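PDB 5C9B: ApRick protease from Rickettsia conorii, which is probably an aspartic-type endopeptidase, this chain being the retropepsin-like protease domain of a longer, membrane-associated protein. Local coordinates for residues 34-39 and 106-111; 72-77 and 96-101; 8-13 and 123-128; 28-33 and 50-55; 21-26 and 83-88. All coordinates share one frame; numbering follows the deposited sequence.

Contact 1 of 5, residues 34-39 and 106-111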
# COMPACT_ATOMS: atom_id res chain seq x y z
N PHE B 34 -15.49 17.30 -15.01
CA PHE B 34 -14.90 16.71 -16.17
C PHE B 34 -15.60 15.46 -16.62
O PHE B 34 -16.17 14.71 -15.80
CB PHE B 34 -13.45 16.33 -15.86
CG PHE B 34 -12.54 17.49 -15.69
CD1 PHE B 34 -11.98 18.12 -16.77
CD2 PHE B 34 -12.22 17.95 -14.46
CE1 PHE B 34 -11.15 19.20 -16.62
CE2 PHE B 34 -11.35 19.02 -14.30
CZ PHE B 34 -10.81 19.63 -15.37
N MSE B 35 -15.48 15.18 -17.91
CA MSE B 35 -15.79 13.89 -18.41
C MSE B 35 -14.48 13.26 -18.77
O MSE B 35 -13.66 13.90 -19.35
CB MSE B 35 -16.68 14.08 -19.62
CG MSE B 35 -17.23 12.75 -20.07
SE MSE B 35 -18.58 12.93 -21.51
CE MSE B 35 -17.46 13.59 -22.99
N VAL B 36 -14.29 11.99 -18.45
CA VAL B 36 -13.04 11.32 -18.75
C VAL B 36 -13.01 10.91 -20.20
O VAL B 36 -14.01 10.39 -20.70
CB VAL B 36 -12.90 10.03 -17.91
CG1 VAL B 36 -11.76 9.12 -18.42
CG2 VAL B 36 -12.68 10.38 -16.44
N ASP B 37 -11.85 11.12 -20.84
CA ASP B 37 -11.64 10.73 -22.23
C ASP B 37 -10.28 9.98 -22.35
O ASP B 37 -9.22 10.58 -22.25
CB ASP B 37 -11.72 11.95 -23.17
CG ASP B 37 -11.63 11.55 -24.69
OD1 ASP B 37 -11.61 10.33 -25.00
OD2 ASP B 37 -11.58 12.46 -25.56
N THR B 38 -10.35 8.66 -22.49
CA THR B 38 -9.19 7.77 -22.66
C THR B 38 -8.47 8.02 -23.98
O THR B 38 -7.27 7.70 -24.12
CB THR B 38 -9.63 6.30 -22.68
OG1 THR B 38 -10.77 6.15 -23.56
CG2 THR B 38 -10.00 5.86 -21.34
N GLY B 39 -9.20 8.54 -24.95
CA GLY B 39 -8.58 8.96 -26.22
C GLY B 39 -7.64 10.13 -26.05
O GLY B 39 -6.61 10.19 -26.72
N LEU B 106 -10.86 15.23 -19.30
CA LEU B 106 -9.70 14.83 -18.52
C LEU B 106 -9.09 13.66 -19.26
O LEU B 106 -9.76 12.65 -19.45
CB LEU B 106 -10.23 14.30 -17.23
CG LEU B 106 -9.22 14.07 -16.16
CD1 LEU B 106 -8.72 15.45 -15.80
CD2 LEU B 106 -9.92 13.43 -14.97
N GLY B 107 -7.82 13.76 -19.65
CA GLY B 107 -7.14 12.70 -20.38
C GLY B 107 -6.17 11.90 -19.58
O GLY B 107 -6.12 12.00 -18.37
N MSE B 108 -5.38 11.11 -20.29
CA MSE B 108 -4.52 10.12 -19.70
C MSE B 108 -3.29 10.67 -19.06
O MSE B 108 -2.77 10.08 -18.13
CB MSE B 108 -4.03 9.21 -20.83
CG MSE B 108 -5.13 8.33 -21.43
SE MSE B 108 -6.00 7.21 -20.05
CE MSE B 108 -7.67 8.20 -19.82
N SER B 109 -2.78 11.78 -19.56
CA SER B 109 -1.57 12.39 -18.98
C SER B 109 -1.77 12.71 -17.50
O SER B 109 -0.86 12.65 -16.75
CB SER B 109 -1.22 13.69 -19.72
OG SER B 109 -1.38 13.55 -21.14
N LEU B 110 -2.98 13.04 -17.08
CA LEU B 110 -3.22 13.27 -15.66
C LEU B 110 -3.55 11.98 -14.94
O LEU B 110 -3.00 11.72 -13.89
CB LEU B 110 -4.31 14.29 -15.47
CG LEU B 110 -4.74 14.49 -14.00
CD1 LEU B 110 -3.61 14.87 -13.10
CD2 LEU B 110 -5.76 15.61 -13.99
N LEU B 111 -4.37 11.13 -15.55
CA LEU B 111 -4.67 9.86 -14.93
C LEU B 111 -3.45 8.98 -14.68
O LEU B 111 -3.37 8.32 -13.64
CB LEU B 111 -5.70 9.10 -15.73
CG LEU B 111 -7.09 9.79 -15.67
CD1 LEU B 111 -8.16 8.91 -16.23
CD2 LEU B 111 -7.52 10.22 -14.29

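Contact 2 of 5, residues 72-77 and 96-101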
# COMPACT_ATOMS: atom_id res chain seq x y z
N GLU B 72 -11.87 19.84 -37.28
CA GLU B 72 -10.74 20.77 -37.26
C GLU B 72 -11.09 22.00 -36.43
O GLU B 72 -12.03 22.72 -36.79
CB GLU B 72 -10.35 21.21 -38.68
CG GLU B 72 -9.63 20.16 -39.52
CD GLU B 72 -8.25 19.82 -38.97
OE1 GLU B 72 -7.26 20.41 -39.46
OE2 GLU B 72 -8.17 18.97 -38.05
N ASN B 73 -10.36 22.21 -35.33
CA ASN B 73 -10.26 23.55 -34.68
C ASN B 73 -9.04 23.79 -33.74
O ASN B 73 -8.29 22.87 -33.38
CB ASN B 73 -11.59 24.01 -34.04
CG ASN B 73 -12.27 22.93 -33.23
OD1 ASN B 73 -13.47 22.68 -33.39
ND2 ASN B 73 -11.51 22.29 -32.34
N LYS B 74 -8.84 25.07 -33.40
CA LYS B 74 -7.57 25.57 -32.92
C LYS B 74 -7.70 25.66 -31.41
O LYS B 74 -8.77 25.61 -30.84
CB LYS B 74 -7.23 26.97 -33.51
CG LYS B 74 -7.18 27.12 -35.04
CD LYS B 74 -6.08 26.29 -35.74
CE LYS B 74 -4.82 27.10 -36.07
NZ LYS B 74 -3.93 27.46 -34.92
N ALA B 75 -6.58 25.80 -30.74
CA ALA B 75 -6.57 25.68 -29.32
C ALA B 75 -5.31 26.27 -28.78
O ALA B 75 -4.27 26.19 -29.42
CB ALA B 75 -6.67 24.21 -28.94
N ALA B 76 -5.39 26.77 -27.55
CA ALA B 76 -4.26 27.41 -26.95
C ALA B 76 -3.74 26.58 -25.82
O ALA B 76 -4.50 26.20 -24.96
CB ALA B 76 -4.67 28.77 -26.45
N PRO B 77 -2.44 26.31 -25.80
CA PRO B 77 -1.89 25.53 -24.71
C PRO B 77 -1.93 26.34 -23.44
O PRO B 77 -1.81 27.55 -23.51
CB PRO B 77 -0.43 25.32 -25.10
CG PRO B 77 -0.33 25.78 -26.52
CD PRO B 77 -1.38 26.84 -26.66
N VAL B 96 -7.13 25.05 -24.27
CA VAL B 96 -8.54 25.49 -24.37
C VAL B 96 -9.03 25.57 -25.82
O VAL B 96 -8.45 26.26 -26.65
CB VAL B 96 -8.91 26.75 -23.48
CG1 VAL B 96 -7.72 27.43 -22.86
CG2 VAL B 96 -9.76 27.75 -24.23
N GLY B 97 -10.13 24.85 -26.08
CA GLY B 97 -10.52 24.40 -27.40
C GLY B 97 -11.71 25.16 -27.95
O GLY B 97 -12.74 25.26 -27.27
N LEU B 98 -11.53 25.68 -29.17
CA LEU B 98 -12.56 26.38 -29.99
C LEU B 98 -13.76 25.54 -30.36
O LEU B 98 -14.72 26.07 -30.94
CB LEU B 98 -12.00 26.78 -31.36
CG LEU B 98 -11.00 27.91 -31.61
CD1 LEU B 98 -11.00 28.17 -33.13
CD2 LEU B 98 -11.32 29.15 -30.78
N GLY B 99 -13.66 24.22 -30.14
CA GLY B 99 -14.76 23.30 -30.37
C GLY B 99 -15.87 23.63 -29.41
O GLY B 99 -15.64 24.36 -28.46
N ASP B 100 -17.07 23.14 -29.65
CA ASP B 100 -18.23 23.64 -28.90
C ASP B 100 -18.69 22.70 -27.79
O ASP B 100 -19.65 23.01 -27.10
CB ASP B 100 -19.37 23.99 -29.87
CG ASP B 100 -19.15 25.32 -30.61
OD1 ASP B 100 -18.37 26.16 -30.11
OD2 ASP B 100 -19.75 25.55 -31.68
N LEU B 101 -18.01 21.57 -27.61
CA LEU B 101 -18.28 20.66 -26.48
C LEU B 101 -18.53 21.42 -25.22
O LEU B 101 -17.80 22.36 -24.89
CB LEU B 101 -17.11 19.71 -26.22
CG LEU B 101 -17.34 18.20 -25.98
CD1 LEU B 101 -16.90 17.76 -24.61
CD2 LEU B 101 -18.75 17.72 -26.23

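Contact 3 of 5, residues 8-13 and 123-128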
# COMPACT_ATOMS: atom_id res chain seq x y z
N VAL B 8 -2.96 7.77 2.08
CA VAL B 8 -3.22 6.90 0.92
C VAL B 8 -4.71 7.02 0.65
O VAL B 8 -5.52 7.31 1.55
CB VAL B 8 -2.88 5.48 1.33
CG1 VAL B 8 -3.84 4.46 0.80
CG2 VAL B 8 -1.45 5.21 0.91
N GLY B 9 -5.12 6.80 -0.58
CA GLY B 9 -6.53 7.01 -0.86
C GLY B 9 -6.93 6.26 -2.07
O GLY B 9 -6.07 5.95 -2.87
N GLU B 10 -8.22 5.97 -2.19
CA GLU B 10 -8.76 5.29 -3.38
C GLU B 10 -10.01 6.04 -3.77
O GLU B 10 -10.84 6.33 -2.91
CB GLU B 10 -9.13 3.85 -3.04
CG GLU B 10 -9.55 3.05 -4.27
CD GLU B 10 -9.37 1.54 -4.07
OE1 GLU B 10 -10.37 0.86 -3.76
OE2 GLU B 10 -8.23 1.02 -4.21
N ILE B 11 -10.15 6.35 -5.04
CA ILE B 11 -11.37 6.96 -5.55
C ILE B 11 -11.94 6.00 -6.55
O ILE B 11 -11.23 5.54 -7.40
CB ILE B 11 -11.08 8.24 -6.33
CG1 ILE B 11 -10.74 9.34 -5.36
CG2 ILE B 11 -12.31 8.68 -7.12
CD1 ILE B 11 -10.06 10.54 -5.95
N ILE B 12 -13.24 5.74 -6.49
CA ILE B 12 -13.91 4.87 -7.47
C ILE B 12 -15.06 5.56 -8.14
O ILE B 12 -15.87 6.20 -7.49
CB ILE B 12 -14.44 3.62 -6.81
CG1 ILE B 12 -13.29 2.84 -6.19
CG2 ILE B 12 -15.23 2.78 -7.80
CD1 ILE B 12 -13.77 1.61 -5.46
N ILE B 13 -15.12 5.44 -9.45
CA ILE B 13 -16.19 6.04 -10.18
C ILE B 13 -16.90 5.01 -11.02
O ILE B 13 -16.28 4.26 -11.74
CB ILE B 13 -15.66 7.13 -11.09
CG1 ILE B 13 -14.92 8.16 -10.26
CG2 ILE B 13 -16.83 7.83 -11.78
CD1 ILE B 13 -13.84 8.82 -11.05
N LEU B 123 -16.11 0.37 -13.72
CA LEU B 123 -15.52 1.07 -12.60
C LEU B 123 -14.19 1.59 -13.02
O LEU B 123 -13.49 0.91 -13.73
CB LEU B 123 -15.31 0.14 -11.43
CG LEU B 123 -16.60 -0.49 -10.91
CD1 LEU B 123 -16.17 -1.38 -9.77
CD2 LEU B 123 -17.67 0.53 -10.46
N LEU B 124 -13.93 2.85 -12.67
CA LEU B 124 -12.65 3.48 -12.82
C LEU B 124 -12.11 3.67 -11.43
O LEU B 124 -12.75 4.29 -10.53
CB LEU B 124 -12.81 4.83 -13.51
CG LEU B 124 -11.69 5.85 -13.32
CD1 LEU B 124 -10.38 5.27 -13.75
CD2 LEU B 124 -11.94 7.06 -14.18
N ILE B 125 -10.92 3.15 -11.23
CA ILE B 125 -10.39 3.10 -9.88
C ILE B 125 -9.10 3.79 -9.83
O ILE B 125 -8.19 3.46 -10.60
CB ILE B 125 -10.21 1.68 -9.40
CG1 ILE B 125 -11.56 0.97 -9.47
CG2 ILE B 125 -9.68 1.71 -7.96
CD1 ILE B 125 -11.56 -0.54 -9.29
N LEU B 126 -8.98 4.71 -8.89
CA LEU B 126 -7.78 5.48 -8.76
C LEU B 126 -7.22 5.38 -7.38
O LEU B 126 -7.94 5.57 -6.41
CB LEU B 126 -8.03 6.95 -9.06
CG LEU B 126 -8.57 7.28 -10.42
CD1 LEU B 126 -9.15 8.69 -10.41
CD2 LEU B 126 -7.46 7.15 -11.44
N ASN B 127 -5.91 5.19 -7.32
CA ASN B 127 -5.20 5.11 -6.05
C ASN B 127 -4.06 6.12 -6.02
O ASN B 127 -3.41 6.34 -7.02
CB ASN B 127 -4.63 3.72 -5.89
CG ASN B 127 -5.66 2.71 -5.44
OD1 ASN B 127 -6.27 2.02 -6.24
ND2 ASN B 127 -5.81 2.59 -4.14
N TYR B 128 -3.86 6.74 -4.87
CA TYR B 128 -2.94 7.86 -4.73
C TYR B 128 -2.34 7.84 -3.33
O TYR B 128 -2.79 7.11 -2.47
CB TYR B 128 -3.66 9.19 -5.01
CG TYR B 128 -4.81 9.53 -4.08
CD1 TYR B 128 -6.10 9.12 -4.35
CD2 TYR B 128 -4.62 10.29 -2.92
CE1 TYR B 128 -7.15 9.42 -3.48
CE2 TYR B 128 -5.67 10.59 -2.07
CZ TYR B 128 -6.93 10.16 -2.35
OH TYR B 128 -8.01 10.44 -1.50
O HOH W 1 -3.69 4.02 -2.41

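Contact 4 of 5, residues 28-33 and 50-55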
# COMPACT_ATOMS: atom_id res chain seq x y z
N ASN B 28 -6.77 25.07 -9.47
CA ASN B 28 -6.51 26.38 -8.91
C ASN B 28 -7.64 26.86 -8.03
O ASN B 28 -8.04 28.03 -8.07
CB ASN B 28 -6.24 27.33 -10.01
CG ASN B 28 -5.10 26.89 -10.84
OD1 ASN B 28 -4.38 25.96 -10.46
ND2 ASN B 28 -4.92 27.51 -12.02
N ASN B 29 -8.13 25.93 -7.25
CA ASN B 29 -9.10 26.18 -6.19
C ASN B 29 -10.49 26.44 -6.68
O ASN B 29 -11.30 26.97 -5.93
CB ASN B 29 -8.61 27.33 -5.32
CG ASN B 29 -9.03 27.17 -3.88
OD1 ASN B 29 -9.40 26.09 -3.41
ND2 ASN B 29 -8.95 28.25 -3.17
N VAL B 30 -10.79 26.09 -7.92
CA VAL B 30 -12.18 26.13 -8.35
C VAL B 30 -12.66 24.78 -8.84
O VAL B 30 -11.92 24.05 -9.48
CB VAL B 30 -12.52 27.33 -9.31
CG1 VAL B 30 -11.36 28.25 -9.48
CG2 VAL B 30 -13.06 26.91 -10.63
N LYS B 31 -13.88 24.44 -8.46
CA LYS B 31 -14.48 23.15 -8.79
C LYS B 31 -14.73 23.16 -10.28
O LYS B 31 -15.31 24.11 -10.82
CB LYS B 31 -15.81 22.99 -8.04
CG LYS B 31 -16.70 21.84 -8.52
CD LYS B 31 -17.15 20.93 -7.38
CE LYS B 31 -15.95 20.17 -6.83
NZ LYS B 31 -16.31 18.97 -6.02
N ILE B 32 -14.24 22.14 -10.97
CA ILE B 32 -14.54 22.02 -12.40
C ILE B 32 -15.06 20.63 -12.59
O ILE B 32 -14.60 19.72 -11.93
CB ILE B 32 -13.27 22.19 -13.27
CG1 ILE B 32 -12.56 23.52 -12.97
CG2 ILE B 32 -13.62 22.08 -14.77
CD1 ILE B 32 -13.27 24.77 -13.44
N LYS B 33 -16.01 20.44 -13.52
CA LYS B 33 -16.58 19.11 -13.79
C LYS B 33 -15.90 18.55 -15.05
O LYS B 33 -15.76 19.25 -16.05
CB LYS B 33 -18.08 19.22 -14.03
CG LYS B 33 -18.95 19.60 -12.83
CD LYS B 33 -20.39 19.84 -13.32
CE LYS B 33 -21.47 19.20 -12.45
NZ LYS B 33 -21.28 17.75 -12.10
N ALA B 50 -12.16 27.91 -18.64
CA ALA B 50 -10.98 28.76 -18.70
C ALA B 50 -11.26 30.11 -18.05
O ALA B 50 -10.52 30.55 -17.21
CB ALA B 50 -10.53 28.96 -20.15
N GLN B 51 -12.31 30.80 -18.45
CA GLN B 51 -12.61 32.09 -17.81
C GLN B 51 -12.94 31.94 -16.33
O GLN B 51 -12.62 32.78 -15.54
CB GLN B 51 -13.78 32.74 -18.47
CG GLN B 51 -13.48 33.26 -19.85
CD GLN B 51 -14.67 33.98 -20.43
OE1 GLN B 51 -14.81 35.21 -20.32
NE2 GLN B 51 -15.58 33.21 -20.99
N LYS B 52 -13.60 30.87 -15.97
CA LYS B 52 -13.92 30.64 -14.58
C LYS B 52 -12.59 30.58 -13.82
O LYS B 52 -12.57 30.92 -12.69
CB LYS B 52 -14.57 29.28 -14.44
CG LYS B 52 -15.84 29.16 -13.67
CD LYS B 52 -16.16 27.66 -13.67
CE LYS B 52 -17.56 27.31 -13.22
NZ LYS B 52 -17.53 27.10 -11.74
N LEU B 53 -11.50 30.12 -14.45
CA LEU B 53 -10.17 30.07 -13.83
C LEU B 53 -9.34 31.34 -14.00
O LEU B 53 -8.21 31.42 -13.50
CB LEU B 53 -9.33 28.91 -14.41
CG LEU B 53 -9.95 27.54 -14.24
CD1 LEU B 53 -9.35 26.49 -15.15
CD2 LEU B 53 -9.83 27.13 -12.81
N GLY B 54 -9.88 32.30 -14.72
CA GLY B 54 -9.21 33.58 -14.94
C GLY B 54 -8.25 33.62 -16.09
O GLY B 54 -7.37 34.46 -16.11
N PHE B 55 -8.41 32.73 -17.08
CA PHE B 55 -7.60 32.83 -18.27
C PHE B 55 -8.20 34.01 -18.99
O PHE B 55 -9.40 34.15 -19.03
CB PHE B 55 -7.65 31.55 -19.13
CG PHE B 55 -6.76 30.48 -18.61
CD1 PHE B 55 -5.40 30.56 -18.81
CD2 PHE B 55 -7.24 29.48 -17.80
CE1 PHE B 55 -4.53 29.63 -18.24
CE2 PHE B 55 -6.40 28.53 -17.25
CZ PHE B 55 -5.03 28.59 -17.48

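Contact 5 of 5, residues 21-26 and 83-88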
# COMPACT_ATOMS: atom_id res chain seq x y z
N PHE B 21 -17.39 8.16 -17.66
CA PHE B 21 -17.06 8.45 -16.28
C PHE B 21 -17.02 9.97 -16.10
O PHE B 21 -16.49 10.69 -16.95
CB PHE B 21 -15.70 7.88 -15.97
CG PHE B 21 -15.65 6.39 -16.02
CD1 PHE B 21 -16.21 5.65 -15.02
CD2 PHE B 21 -15.02 5.74 -17.07
CE1 PHE B 21 -16.15 4.28 -15.05
CE2 PHE B 21 -14.99 4.36 -17.14
CZ PHE B 21 -15.54 3.64 -16.11
N TYR B 22 -17.58 10.48 -15.02
CA TYR B 22 -17.48 11.90 -14.78
C TYR B 22 -16.87 12.11 -13.43
O TYR B 22 -17.10 11.34 -12.52
CB TYR B 22 -18.85 12.52 -14.79
CG TYR B 22 -19.54 12.42 -16.09
CD1 TYR B 22 -20.30 11.30 -16.43
CD2 TYR B 22 -19.50 13.48 -16.99
CE1 TYR B 22 -20.96 11.22 -17.65
CE2 TYR B 22 -20.14 13.38 -18.19
CZ TYR B 22 -20.88 12.26 -18.50
OH TYR B 22 -21.52 12.25 -19.73
N ILE B 23 -16.08 13.16 -13.28
CA ILE B 23 -15.38 13.42 -12.00
C ILE B 23 -15.07 14.89 -11.92
O ILE B 23 -14.81 15.53 -12.95
CB ILE B 23 -14.07 12.59 -11.85
CG1 ILE B 23 -13.42 12.76 -10.46
CG2 ILE B 23 -13.07 12.91 -12.93
CD1 ILE B 23 -14.06 11.97 -9.29
N ASN B 24 -15.14 15.39 -10.71
CA ASN B 24 -14.90 16.78 -10.38
C ASN B 24 -13.53 16.98 -9.81
O ASN B 24 -12.91 16.06 -9.33
CB ASN B 24 -15.94 17.20 -9.38
CG ASN B 24 -17.33 17.19 -10.00
OD1 ASN B 24 -17.49 17.19 -11.22
ND2 ASN B 24 -18.34 17.17 -9.16
N ALA B 25 -12.99 18.15 -9.97
CA ALA B 25 -11.69 18.41 -9.45
C ALA B 25 -11.67 19.81 -9.02
O ALA B 25 -12.50 20.60 -9.47
CB ALA B 25 -10.65 18.26 -10.54
N PHE B 26 -10.70 20.13 -8.19
CA PHE B 26 -10.40 21.53 -7.95
C PHE B 26 -9.16 21.88 -8.73
O PHE B 26 -8.11 21.27 -8.53
CB PHE B 26 -10.14 21.79 -6.50
CG PHE B 26 -11.34 21.65 -5.68
CD1 PHE B 26 -12.18 22.74 -5.48
CD2 PHE B 26 -11.64 20.43 -5.10
CE1 PHE B 26 -13.31 22.61 -4.69
CE2 PHE B 26 -12.76 20.29 -4.32
CZ PHE B 26 -13.60 21.38 -4.12
N VAL B 83 -4.05 20.96 -9.52
CA VAL B 83 -5.25 20.17 -9.77
C VAL B 83 -5.39 19.14 -8.67
O VAL B 83 -4.50 18.33 -8.48
CB VAL B 83 -5.14 19.44 -11.10
CG1 VAL B 83 -6.36 18.54 -11.27
CG2 VAL B 83 -5.05 20.44 -12.23
N VAL B 84 -6.50 19.18 -7.94
CA VAL B 84 -6.69 18.29 -6.80
C VAL B 84 -7.77 17.28 -7.14
O VAL B 84 -8.90 17.64 -7.44
CB VAL B 84 -7.07 19.06 -5.53
CG1 VAL B 84 -7.34 18.07 -4.40
CG2 VAL B 84 -5.96 20.04 -5.16
N ILE B 85 -7.40 16.01 -7.14
CA ILE B 85 -8.34 14.92 -7.27
C ILE B 85 -7.79 13.85 -6.29
O ILE B 85 -6.95 13.07 -6.68
CB ILE B 85 -8.32 14.33 -8.72
CG1 ILE B 85 -8.69 15.38 -9.74
CG2 ILE B 85 -9.31 13.19 -8.83
CD1 ILE B 85 -8.66 14.85 -11.16
N GLY B 86 -8.24 13.80 -5.05
CA GLY B 86 -7.59 12.97 -4.03
C GLY B 86 -6.41 13.72 -3.47
O GLY B 86 -6.53 14.27 -2.42
N LYS B 87 -5.30 13.73 -4.22
CA LYS B 87 -4.08 14.47 -3.91
C LYS B 87 -3.97 15.67 -4.86
O LYS B 87 -4.66 15.69 -5.86
CB LYS B 87 -2.80 13.54 -3.97
CG LYS B 87 -2.23 12.96 -5.31
CD LYS B 87 -0.97 12.02 -5.10
CE LYS B 87 -0.46 11.10 -6.29
NZ LYS B 87 -0.06 9.56 -6.27
N GLU B 88 -3.11 16.64 -4.54
CA GLU B 88 -2.73 17.69 -5.47
C GLU B 88 -1.66 17.24 -6.44
O GLU B 88 -0.67 16.70 -6.03
CB GLU B 88 -2.19 18.92 -4.77
CG GLU B 88 -1.97 20.07 -5.75
CD GLU B 88 -1.30 21.30 -5.17
OE1 GLU B 88 -0.47 21.14 -4.25
OE2 GLU B 88 -1.56 22.44 -5.67

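Contact 1 of 5, residues 34-39 and 106-111
Leu106 is gripped by both polar atoms of its backbone: its N donates to Met35 O (3.1 Å), and its O accepts from Asp37 N in a nearly straight bond of 2.9 Å (173° at the hydrogen). The two bonds straddle Val36 and make Val36 and Leu106 a parallel pair. With CG swung opposite its own backbone N (chi1 -169°), Leu106 carries CD1 over the centre of the Phe34 ring, 4.2 Å above its plane. Beyond the strand, Met108, a selenomethionine, bends at chi2 and chi3 and lies alongside Thr38, both side chains pointing the same way, with Met108 CE 3.6 Å from Thr38 CG2. Asp37-Thr38-Gly39 matches the Asp-Thr-Gly signature of aspartic proteases, whose aspartate is catalytic in relatives, and the Leu105-Leu106-Gly107 run, which leaves strand 104-106 for the cap of helix 108-111, is consistent with the psi structure of retropepsins. Asp37 OD1 takes the Gly39 N-H in an Asx turn (3.0 Å), the donor standing above the carboxylate plane. Asp37 O receives a CA-H...O contact from Gly107, the N-cap residue. Val36 CG1 reaches Leu111 CD1 on this helix at 4.2 Å. Farther out, strand 116-120 backs the cluster, Phe117 packing on Met108 and Leu111.

Contact 2 of 5, residues 72-77 and 96-101
Asn73 places CG between its backbone N and carbonyl carbon (chi1 46°), which turns the carboxamide toward the chain beyond Leu98; Leu98 holds CG beside its own N (chi1 -73°) and so leans over the Lys74 peptide. The two residues sit at the open end of the beta hairpin formed by strands 73-84 and 88-97, where the second strand gives way to a loop. Asn73 OD1 comes within 3.3 Å of Gly99 CA, so the amide lies on the backbone of that glycine; behind it Asn73 CB is 3.9 Å from Leu98 CB. The Leu98 CD1 branch runs alongside Lys74, 4.0 Å from its CB. Farther along that chain Lys74 bends away, and its NZ is bonded to Tyr62 O, outside the hairpin; Leu98 also packs on Tyr62.

Deeper in, Ala76 and Val96 form a hydrogen-bonded antiparallel pair, Ala76 N to Val96 O at 3.2 Å and Val96 N to Ala76 O at 3.0 Å. Next to it Ala75 and Gly97 make a non-hydrogen-bonded pair, with Ala75 CA also directed at Val96 O. Strand 64-66 flanks the other edge of strand 73-84, a pairing consistent with the flap hairpin of retropepsins. The last bond toward the open end is made by Lys74 O, which accepts Leu98 N at 3.2 Å, the donor almost in line with the carbonyl (175°), while Leu98 CG lies 3.3 Å from the same Lys74 O.

Contact 3 of 5, residues 8-13 and 123-128
The Tyr128 ring lies over Gly9, which has no side chain to hold it off: Gly9 CA is 3.7 Å from the ring centroid, 21° off the ring normal, a CH-pi contact over one face. Tyr128 can lie back across the neighbouring strand because its CG sits between the backbone N and carbonyl carbon (chi1 62°). Next along, Ile11 CD1 meets Tyr128 CE1 at 4.0 Å, the two side chains crossing at about a right angle. On the same face Ile13 and Leu124 run side by side, Ile13 CD1 to Leu124 CD2 at 4.1 Å.

Strands 2-14 and 123-129 belong to a three-strand antiparallel sheet in which 123-129 lies between 2-14 and 116-120; five bridges join them here, from Gly9-Tyr128 to Ile13-Leu124. Strand 2-14 pairs by its far edge with a strand of the second subunit, so the sheet continues across the interface. The opposite face carries Ile12 beside Ile125 (CG1 to CG1 4.2 Å) and Glu10 beside Asn127. Here Asn127 ND2 gives Glu10 OE2 a 2.9 Å bond on the anti side of the carboxylate, whose plane stands 86° from the amide. A water bridges Asn127 ND2 to Gly9 O, donating to Gly9 O at 3.1 Å. Glu10 OE1 has a separate partner, a salt bridge to Arg118 of the third subunit, whose Ile12 packs on Leu123 and Ile125.

Contact 4 of 5, residues 28-33 and 50-55
A Schellman motif ends helix 47-52, and the residues of this last turn lay their side chains on strand 30-36. Leu53 does most of the touching: its CD2 methyl wedges against the fork of Val30, 3.8 Å from CG1 and 3.9 Å from CG2, and reaches Ile32 CD1 at 4.2 Å. Leu53 and Val30 meet at a slant. Ile32 folds its terminal methyl toward the helix (chi2 -71°), where it slides past the aliphatic chain of Lys52 running the opposite way, Ile32 CD1 to Lys52 CD being 4.1 Å. The Lys52 chain stays extended until its last torsion, which leaves Lys52 NZ 3.8 Å from Lys31 O, a proximity and not a hydrogen bond. No hydrogen bond joins the two segments; the contact is apolar packing at the surface. The cap itself is set by Phe55 N to Ala50 O (3.0 Å) and Gly54 N to Gln51 O (2.9 Å), Gly54 having left helical angles with phi 86°. Strand 22-27 lies alongside strand 30-36, Ala25 bonding the Ile32 backbone and Val27 packing on Ile32, while Phe55 continues from the helix end onto Ile78 and Leu80 of strand 73-84.

Contact 5 of 5, residues 21-26 and 83-88
Backbone hydrogen bonds come first: Phe26 and Val84 form an antiparallel hydrogen-bonded pair, with Val84 N to Phe26 O at 2.7 Å and Phe26 N to Val84 O at 3.2 Å. Two CA-H...O contacts accompany the bonds, Val83 CA to Phe26 O at 3.3 Å and a more bent one from Ala25 CA to Val84 O at 3.5 Å.

Apolar contacts sit on two sides of the sheet. On the inner side Ala25 CB meets Ile85 CG1 at 3.6 Å, because Ile85 holds CG1 beside its backbone N (chi1 -60°), and it has Val83 CG1 farther off at 4.4 Å. Ile23 completes this side through Ile85 CG2; beyond it Ile11 and Phe114 pack on Ile85, and Met1 of the second subunit packs on Ile23. On the other side Phe26 and Val84 are in touch at their CB atoms, 4.2 Å apart, before the Phe26 ring leads away.

Turn bonds follow in the chain, Ile85 N to Lys87 O and a weak return bond from Lys87 N to Ile85 O, where strand 73-84 reverses into strand 88-97 of the hairpin. Across the contact the hydrogen bonds are all main-chain, which fixes the register of strand 22-27 on the hairpin and leaves small and branched aliphatic groups to fill the buried side.

How the contacts relate
Contact 1 carries the Asp-Thr-Gly signature, probably this chain's share of the active site; its centre is about 11 Å from that of contact 5 and about 14 Å from that of contact 3. Strand 30-36 serves both contact 1 and contact 4, whose centres are about 17 Å apart. Contact 5 lies beside both through strand 22-27, with a probable bond from Phe34 N to Ile23 O (2.8 Å). Contact 3 closes the longest loop of the five; it packs on contact 1 through Val36 CG2 and Leu124 CD2 (4.1 Å) and on contact 5 through Phe21 and Gly86. Contact 2 lies at the far end, its centre about 30 Å from that of contact 3, meeting contact 4 at Val96 and Ala50.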